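PDB 4FVK: neuraminidase from Influenza A virus, which is a neuraminidase-like glycoprotein of bat influenza A virus that probably removes terminal sialic acid from glycoconjugates, as its relatives do. Local coordinates for residues A280-T285 and E297-G302; E314-K319 and L344-Q349. All coordinates share one frame; numbering follows the deposited sequence.

Contact 1. Residues A280-T285 and E297-G302; sequences AWTSKT and EQIPNG
The carbonyl oxygen of Ile299 is gripped by two backbone donors. Ala280 N lies 2.8 Å from Ile299 O, and Gly302 N closes a type I turn on the same oxygen. The two reach it from opposite faces of its plane. In return, Ile299 N bonds to Ala280 O at 2.7 Å, so Ala280 and Ile299 form a hydrogen-bonded antiparallel pair. Thr282 and Glu297 form the next such pair, with Thr282 N 2.9 Å from Glu297 O. Between them lies the non-hydrogen-bonded pair Trp281 and Gln298. Gln298 CB sits over one face of the indole, 3.5 Å from the centroid of its six-membered ring. This is a CH-pi contact. Gln298 CG is anti to the backbone N (chi1 -174°), which carries the chain on along the ring. The terminal amide plane is turned 37° from the indole. Trp24 meets Trp281 edge-to-face. On the sheet face bearing Thr282, Lys284 NZ forms a salt bridge with Glu297 OE1 at 2.8 Å. The Lys284 chain bends at chi3 and chi4, and its NZ comes from above the carboxylate plane. Thr282 OG1 is buried and has no polar partner in the model. One face of this beta hairpin thus holds the Trp281-Gln298 packing. The other combines the apolar Ala280-Ile299 pair with a salt bridge that probably offsets its two charges.

Contact 2. Residues E314-K319 and L344-Q349; sequences ELFSNK and LEIEDQ
Apolar packing joins Phe316 to Leu344 and Ile346. The ring atom Phe316 CE2 lies 3.7 Å from Leu344 CD2, and the two side chains run antiparallel alongside one another. Ile346 lies square across the Phe316 side chain, with its CD1 4.1 Å from Phe316 CZ. Phe316 CG is anti to its own carbonyl carbon (chi1 -68°), and the ring reaches across to strand 341-349. The corner after strand 312-314, with the beta bulge of Leu315 and Phe316 opposite Phe294, thereby packs on a strand of the following propeller sheet. The aliphatic part of Lys319 adds to this packing. Its CE lies 3.7 Å from Ile346 CG2, and its CG meets the same methyl.

The charged contact is made by the end of Lys319. Its NZ forms a salt bridge with Asp348 OD1. The modelled separation is very short, so its exact length is doubtful. Bends at chi2 and chi4 bring the amine to the carboxylate after the chain has crossed Ile346. Nearby, Arg320 forms a salt bridge with Glu347, and Lys319 also packs against Glu79 of a neighbouring subunit. Lys319 is thus an amphipathic link, with its carbon chain on Ile346 and its amine toward Asp348. Its positive charge would probably offset that of Asp348, whose side chain lies about 4 Å from that of the zinc ligand Glu358.

How the contacts relate
Contact 1 closes along the chain before contact 2 opens. Their centres are 19 Å apart and their nearest atoms about 6 Å, without touching. Contact 1 lies in the sheet of strands 280-284, 292-299 and 312-314. Residues 314-319 leave that sheet and lead to strand 320-327 of the next one, where strand 341-349 carries the other half of contact 2. Contact 1 thus lies within one blade of the six-bladed propeller, and contact 2 packs the connection between two blades onto the blade that follows. That next sheet also takes in strand 23-26, an arrangement consistent with closing the propeller ring by strands from near both ends of the chain.

Contact 1. Residues A280-T285 and E297-G302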
ATOM      1  N   ALA A 280      -3.361 -41.256  10.500  1.00 24.58           N
ATOM      2  CA  ALA A 280      -4.135 -40.146  10.986  1.00 25.66           C
ATOM      3  C   ALA A 280      -3.235 -39.342  11.902  1.00 25.69           C
ATOM      4  O   ALA A 280      -2.307 -39.884  12.506  1.00 25.97           O
ATOM      5  CB  ALA A 280      -5.374 -40.641  11.741  1.00 23.59           C
ATOM      6  N   TRP A 281      -3.497 -38.045  11.991  1.00 24.34           N
ATOM      7  CA  TRP A 281      -2.823 -37.233  12.989  1.00 24.00           C
ATOM      8  C   TRP A 281      -3.824 -36.597  13.919  1.00 24.20           C
ATOM      9  O   TRP A 281      -4.898 -36.142  13.528  1.00 24.80           O
ATOM     10  CB  TRP A 281      -1.976 -36.129  12.363  1.00 21.88           C
ATOM     11  CG  TRP A 281      -0.729 -36.575  11.720  1.00 22.54           C
ATOM     12  CD1 TRP A 281      -0.580 -37.040  10.439  1.00 21.85           C
ATOM     13  CD2 TRP A 281       0.588 -36.517  12.286  1.00 22.62           C
ATOM     14  NE1 TRP A 281       0.745 -37.300  10.193  1.00 24.92           N
ATOM     15  CE2 TRP A 281       1.480 -36.999  11.311  1.00 22.88           C
ATOM     16  CE3 TRP A 281       1.090 -36.130  13.530  1.00 22.15           C
ATOM     17  CZ2 TRP A 281       2.846 -37.092  11.535  1.00 25.95           C
ATOM     18  CZ3 TRP A 281       2.444 -36.225  13.754  1.00 25.04           C
ATOM     19  CH2 TRP A 281       3.312 -36.700  12.764  1.00 26.21           C
ATOM     20  N   THR A 282      -3.401 -36.518  15.158  1.00 29.67           N
ATOM     21  CA  THR A 282      -4.214 -36.070  16.253  1.00 28.43           C
ATOM     22  C   THR A 282      -3.480 -34.827  16.762  1.00 28.58           C
ATOM     23  O   THR A 282      -2.294 -34.676  16.491  1.00 27.42           O
ATOM     24  CB  THR A 282      -4.241 -37.215  17.289  1.00 29.73           C
ATOM     25  OG1 THR A 282      -5.582 -37.688  17.436  1.00 33.92           O
ATOM     26  CG2 THR A 282      -3.651 -36.815  18.615  1.00 30.87           C
ATOM     27  N   SER A 283      -4.170 -33.915  17.443  1.00 25.55           N
ATOM     28  CA  SER A 283      -3.505 -32.710  17.920  1.00 26.78           C
ATOM     29  C   SER A 283      -4.194 -32.198  19.158  1.00 25.08           C
ATOM     30  O   SER A 283      -5.394 -32.189  19.217  1.00 25.13           O
ATOM     31  CB  SER A 283      -3.532 -31.621  16.844  1.00 24.52           C
ATOM     32  OG  SER A 283      -4.855 -31.172  16.667  1.00 22.51           O
ATOM     33  N   LYS A 284      -3.421 -31.748  20.139  1.00 26.82           N
ATOM     34  CA  LYS A 284      -3.996 -31.355  21.413  1.00 28.11           C
ATOM     35  C   LYS A 284      -3.010 -30.573  22.264  1.00 28.35           C
ATOM     36  O   LYS A 284      -1.812 -30.551  21.989  1.00 29.00           O
ATOM     37  CB  LYS A 284      -4.430 -32.613  22.184  1.00 30.03           C
ATOM     38  CG  LYS A 284      -3.302 -33.627  22.379  1.00 30.54           C
ATOM     39  CD  LYS A 284      -3.704 -34.663  23.448  1.00 33.96           C
ATOM     40  CE  LYS A 284      -3.378 -36.082  23.038  1.00 35.82           C
ATOM     41  NZ  LYS A 284      -1.935 -36.274  22.754  1.00 36.52           N
ATOM     42  N   THR A 285      -3.502 -29.952  23.328  1.00 25.58           N
ATOM     43  CA  THR A 285      -2.593 -29.284  24.255  1.00 28.33           C
ATOM     44  C   THR A 285      -1.687 -30.334  24.898  1.00 31.62           C
ATOM     45  O   THR A 285      -2.001 -31.533  24.864  1.00 29.87           O
ATOM     46  CB  THR A 285      -3.371 -28.587  25.345  1.00 30.74           C
ATOM     47  OG1 THR A 285      -4.080 -29.571  26.094  1.00 31.23           O
ATOM     48  CG2 THR A 285      -4.394 -27.605  24.729  1.00 27.61           C
ATOM     49  N   GLU A 297       0.311 -36.060  17.110  1.00 34.82           N
ATOM     50  CA  GLU A 297       0.632 -37.496  17.183  1.00 34.85           C
ATOM     51  C   GLU A 297       0.116 -38.277  15.980  1.00 34.47           C
ATOM     52  O   GLU A 297      -1.059 -38.173  15.623  1.00 35.17           O
ATOM     53  CB  GLU A 297       0.078 -38.094  18.482  1.00 35.57           C
ATOM     54  CG  GLU A 297       0.821 -37.597  19.719  1.00 40.00           C
ATOM     55  CD  GLU A 297       0.173 -38.026  21.026  1.00 42.82           C
ATOM     56  OE1 GLU A 297      -1.056 -38.242  21.038  1.00 46.60           O
ATOM     57  OE2 GLU A 297       0.886 -38.122  22.049  1.00 43.80           O
ATOM     58  N   GLN A 298       0.998 -39.053  15.356  1.00 30.22           N
ATOM     59  CA  GLN A 298       0.647 -39.849  14.183  1.00 28.94           C
ATOM     60  C   GLN A 298       0.117 -41.242  14.582  1.00 33.59           C
ATOM     61  O   GLN A 298       0.713 -41.924  15.411  1.00 34.98           O
ATOM     62  CB  GLN A 298       1.865 -39.995  13.269  1.00 30.00           C
ATOM     63  CG  GLN A 298       1.570 -40.679  11.945  1.00 30.11           C
ATOM     64  CD  GLN A 298       2.814 -41.191  11.252  1.00 32.34           C
ATOM     65  OE1 GLN A 298       3.680 -41.801  11.879  1.00 35.47           O
ATOM     66  NE2 GLN A 298       2.905 -40.957   9.949  1.00 30.62           N
ATOM     67  N   ILE A 299      -0.998 -41.655  13.987  1.00 31.01           N
ATOM     68  CA  ILE A 299      -1.584 -42.968  14.243  1.00 31.39           C
ATOM     69  C   ILE A 299      -1.647 -43.711  12.925  1.00 31.01           C
ATOM     70  O   ILE A 299      -2.524 -43.432  12.105  1.00 31.85           O
ATOM     71  CB  ILE A 299      -3.024 -42.841  14.795  1.00 31.84           C
ATOM     72  CG1 ILE A 299      -3.031 -41.985  16.062  1.00 30.56           C
ATOM     73  CG2 ILE A 299      -3.631 -44.237  15.073  1.00 31.19           C
ATOM     74  CD1 ILE A 299      -4.379 -41.641  16.577  1.00 29.51           C
ATOM     75  N   PRO A 300      -0.701 -44.634  12.694  1.00 30.55           N
ATOM     76  CA  PRO A 300      -0.570 -45.247  11.363  1.00 30.32           C
ATOM     77  C   PRO A 300      -1.878 -45.885  10.831  1.00 31.99           C
ATOM     78  O   PRO A 300      -2.171 -45.795   9.630  1.00 30.37           O
ATOM     79  CB  PRO A 300       0.532 -46.301  11.570  1.00 33.63           C
ATOM     80  CG  PRO A 300       1.367 -45.766  12.719  1.00 32.21           C
ATOM     81  CD  PRO A 300       0.410 -44.995  13.599  1.00 31.69           C
ATOM     82  N   ASN A 301      -2.665 -46.484  11.718  1.00 31.38           N
ATOM     83  CA  ASN A 301      -3.837 -47.239  11.300  1.00 32.91           C
ATOM     84  C   ASN A 301      -5.133 -46.411  11.167  1.00 32.87           C
ATOM     85  O   ASN A 301      -6.201 -46.960  10.937  1.00 33.22           O
ATOM     86  CB  ASN A 301      -4.061 -48.435  12.243  1.00 34.56           C
ATOM     87  CG  ASN A 301      -2.986 -49.495  12.119  1.00 38.04           C
ATOM     88  OD1 ASN A 301      -2.463 -49.751  11.030  1.00 37.72           O
ATOM     89  ND2 ASN A 301      -2.656 -50.124  13.238  1.00 37.69           N
ATOM     90  N   GLY A 302      -5.049 -45.097  11.317  1.00 31.15           N
ATOM     91  CA  GLY A 302      -6.226 -44.261  11.146  1.00 27.28           C
ATOM     92  C   GLY A 302      -6.948 -44.029  12.455  1.00 27.95           C
ATOM     93  O   GLY A 302      -6.692 -44.705  13.451  1.00 30.90           O
TER

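Contact 2. Residues E314-K319 and L344-Q349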
ATOM      1  N   GLU A 314       6.166 -32.492  19.836  1.00 35.27           N
ATOM      2  CA  GLU A 314       5.731 -31.491  20.789  1.00 37.43           C
ATOM      3  C   GLU A 314       6.114 -30.115  20.236  1.00 34.61           C
ATOM      4  O   GLU A 314       7.185 -29.599  20.537  1.00 34.29           O
ATOM      5  CB  GLU A 314       6.390 -31.760  22.142  1.00 38.60           C
ATOM      6  CG  GLU A 314       5.695 -31.126  23.330  1.00 41.56           C
ATOM      7  CD  GLU A 314       6.361 -31.494  24.644  1.00 47.23           C
ATOM      8  OE1 GLU A 314       6.932 -30.597  25.298  1.00 50.14           O
ATOM      9  OE2 GLU A 314       6.324 -32.684  25.019  1.00 49.00           O
ATOM     10  N   LEU A 315       5.255 -29.546  19.389  1.00 32.00           N
ATOM     11  CA  LEU A 315       5.573 -28.293  18.690  1.00 30.35           C
ATOM     12  C   LEU A 315       5.648 -27.096  19.641  1.00 30.39           C
ATOM     13  O   LEU A 315       6.491 -26.224  19.477  1.00 33.24           O
ATOM     14  CB  LEU A 315       4.563 -28.010  17.578  1.00 30.21           C
ATOM     15  CG  LEU A 315       4.490 -29.035  16.445  1.00 29.24           C
ATOM     16  CD1 LEU A 315       3.380 -28.650  15.481  1.00 26.89           C
ATOM     17  CD2 LEU A 315       5.805 -29.145  15.725  1.00 27.01           C
ATOM     18  N   PHE A 316       4.765 -27.062  20.626  1.00 28.15           N
ATOM     19  CA  PHE A 316       4.839 -26.077  21.698  1.00 31.31           C
ATOM     20  C   PHE A 316       4.771 -26.826  23.016  1.00 33.13           C
ATOM     21  O   PHE A 316       3.998 -27.782  23.154  1.00 33.03           O
ATOM     22  CB  PHE A 316       3.680 -25.056  21.621  1.00 29.63           C
ATOM     23  CG  PHE A 316       3.757 -24.147  20.423  1.00 27.78           C
ATOM     24  CD1 PHE A 316       4.468 -22.953  20.485  1.00 30.00           C
ATOM     25  CD2 PHE A 316       3.150 -24.500  19.235  1.00 23.93           C
ATOM     26  CE1 PHE A 316       4.557 -22.111  19.375  1.00 28.04           C
ATOM     27  CE2 PHE A 316       3.231 -23.676  18.129  1.00 25.16           C
ATOM     28  CZ  PHE A 316       3.941 -22.466  18.201  1.00 25.40           C
ATOM     29  N   SER A 317       5.556 -26.383  23.993  1.00 37.42           N
ATOM     30  CA  SER A 317       5.531 -27.009  25.310  1.00 40.21           C
ATOM     31  C   SER A 317       4.846 -26.131  26.360  1.00 40.61           C
ATOM     32  O   SER A 317       3.846 -26.534  26.955  1.00 42.17           O
ATOM     33  CB  SER A 317       6.952 -27.390  25.746  1.00 42.94           C
ATOM     34  OG  SER A 317       6.935 -28.102  26.966  1.00 46.53           O
ATOM     35  N   ASN A 318       5.367 -24.926  26.571  1.00 42.15           N
ATOM     36  CA  ASN A 318       4.857 -24.048  27.625  1.00 42.51           C
ATOM     37  C   ASN A 318       3.835 -22.993  27.164  1.00 41.76           C
ATOM     38  O   ASN A 318       2.919 -22.641  27.911  1.00 40.51           O
ATOM     39  CB  ASN A 318       6.017 -23.342  28.331  1.00 44.75           C
ATOM     40  CG  ASN A 318       6.954 -24.312  29.029  1.00 48.18           C
ATOM     41  OD1 ASN A 318       6.520 -25.325  29.589  1.00 49.27           O
ATOM     42  ND2 ASN A 318       8.246 -24.004  29.001  1.00 47.66           N
ATOM     43  N   LYS A 319       3.998 -22.494  25.943  1.00 39.39           N
ATOM     44  CA  LYS A 319       3.159 -21.400  25.456  1.00 40.67           C
ATOM     45  C   LYS A 319       1.680 -21.763  25.470  1.00 37.44           C
ATOM     46  O   LYS A 319       1.299 -22.849  25.052  1.00 35.80           O
ATOM     47  CB  LYS A 319       3.578 -20.968  24.048  1.00 37.77           C
ATOM     48  CG  LYS A 319       3.113 -19.567  23.657  1.00 40.20           C
ATOM     49  CD  LYS A 319       4.101 -18.488  24.112  1.00 40.06           C
ATOM     50  CE  LYS A 319       4.010 -17.227  23.236  1.00 39.14           C
ATOM     51  NZ  LYS A 319       3.502 -16.016  23.963  1.00 39.22           N
ATOM     52  N   LEU A 344      -3.172 -22.044  14.129  1.00 18.14           N
ATOM     53  CA  LEU A 344      -3.234 -22.313  15.544  1.00 20.11           C
ATOM     54  C   LEU A 344      -3.142 -20.988  16.279  1.00 20.32           C
ATOM     55  O   LEU A 344      -2.256 -20.189  15.988  1.00 20.28           O
ATOM     56  CB  LEU A 344      -2.054 -23.202  15.932  1.00 18.49           C
ATOM     57  CG  LEU A 344      -1.742 -23.335  17.423  1.00 21.70           C
ATOM     58  CD1 LEU A 344      -2.864 -24.037  18.131  1.00 21.83           C
ATOM     59  CD2 LEU A 344      -0.377 -24.091  17.672  1.00 23.56           C
ATOM     60  N   GLU A 345      -4.034 -20.750  17.233  1.00 20.23           N
ATOM     61  CA  GLU A 345      -3.899 -19.554  18.053  1.00 21.01           C
ATOM     62  C   GLU A 345      -2.819 -19.685  19.109  1.00 24.35           C
ATOM     63  O   GLU A 345      -2.784 -20.651  19.876  1.00 24.31           O
ATOM     64  CB  GLU A 345      -5.183 -19.198  18.756  1.00 20.06           C
ATOM     65  CG  GLU A 345      -6.288 -18.656  17.884  1.00 21.73           C
ATOM     66  CD  GLU A 345      -7.542 -18.440  18.704  1.00 22.16           C
ATOM     67  OE1 GLU A 345      -7.644 -19.097  19.762  1.00 23.53           O
ATOM     68  OE2 GLU A 345      -8.421 -17.642  18.308  1.00 20.91           O
ATOM     69  N   ILE A 346      -1.956 -18.679  19.161  1.00 21.61           N
ATOM     70  CA  ILE A 346      -0.965 -18.578  20.216  1.00 22.83           C
ATOM     71  C   ILE A 346      -1.434 -17.468  21.140  1.00 23.89           C
ATOM     72  O   ILE A 346      -1.838 -16.392  20.685  1.00 21.99           O
ATOM     73  CB  ILE A 346       0.431 -18.306  19.655  1.00 21.21           C
ATOM     74  CG1 ILE A 346       1.084 -19.614  19.214  1.00 26.31           C
ATOM     75  CG2 ILE A 346       1.331 -17.774  20.735  1.00 26.22           C
ATOM     76  CD1 ILE A 346       0.629 -20.147  17.925  1.00 25.60           C
ATOM     77  N   GLU A 347      -1.426 -17.720  22.435  1.00 35.37           N
ATOM     78  CA  GLU A 347      -1.998 -16.732  23.341  1.00 37.06           C
ATOM     79  C   GLU A 347      -0.931 -15.946  24.086  1.00 37.91           C
ATOM     80  O   GLU A 347      -0.001 -16.513  24.644  1.00 40.01           O
ATOM     81  CB  GLU A 347      -3.000 -17.370  24.300  1.00 39.86           C
ATOM     82  CG  GLU A 347      -4.422 -16.908  24.048  1.00 44.14           C
ATOM     83  CD  GLU A 347      -5.347 -18.046  23.693  1.00 43.88           C
ATOM     84  OE1 GLU A 347      -5.463 -18.984  24.509  1.00 45.74           O
ATOM     85  OE2 GLU A 347      -5.953 -18.002  22.598  1.00 40.22           O
ATOM     86  N   ASP A 348      -1.061 -14.628  24.068  1.00 29.63           N
ATOM     87  CA  ASP A 348      -0.061 -13.775  24.688  1.00 31.82           C
ATOM     88  C   ASP A 348      -0.745 -12.832  25.660  1.00 31.71           C
ATOM     89  O   ASP A 348      -1.797 -12.273  25.362  1.00 31.44           O
ATOM     90  CB  ASP A 348       0.686 -12.964  23.626  1.00 29.31           C
ATOM     91  CG  ASP A 348       1.149 -13.819  22.452  1.00 33.43           C
ATOM     92  OD1 ASP A 348       2.071 -14.649  22.639  1.00 31.39           O
ATOM     93  OD2 ASP A 348       0.597 -13.649  21.337  1.00 32.02           O
ATOM     94  N   GLN A 349      -0.134 -12.672  26.822  1.00 31.91           N
ATOM     95  CA  GLN A 349      -0.608 -11.759  27.839  1.00 31.39           C
ATOM     96  C   GLN A 349      -0.057 -10.384  27.500  1.00 31.19           C
ATOM     97  O   GLN A 349       1.106 -10.267  27.114  1.00 29.77           O
ATOM     98  CB  GLN A 349      -0.071 -12.203  29.201  1.00 34.49           C
ATOM     99  CG  GLN A 349      -0.737 -11.506  30.361  1.00 36.99           C
ATOM    100  CD  GLN A 349      -2.239 -11.631  30.269  1.00 39.22           C
ATOM    101  OE1 GLN A 349      -2.765 -12.744  30.250  1.00 39.91           O
ATOM    102  NE2 GLN A 349      -2.940 -10.486  30.158  1.00 37.68           N
TER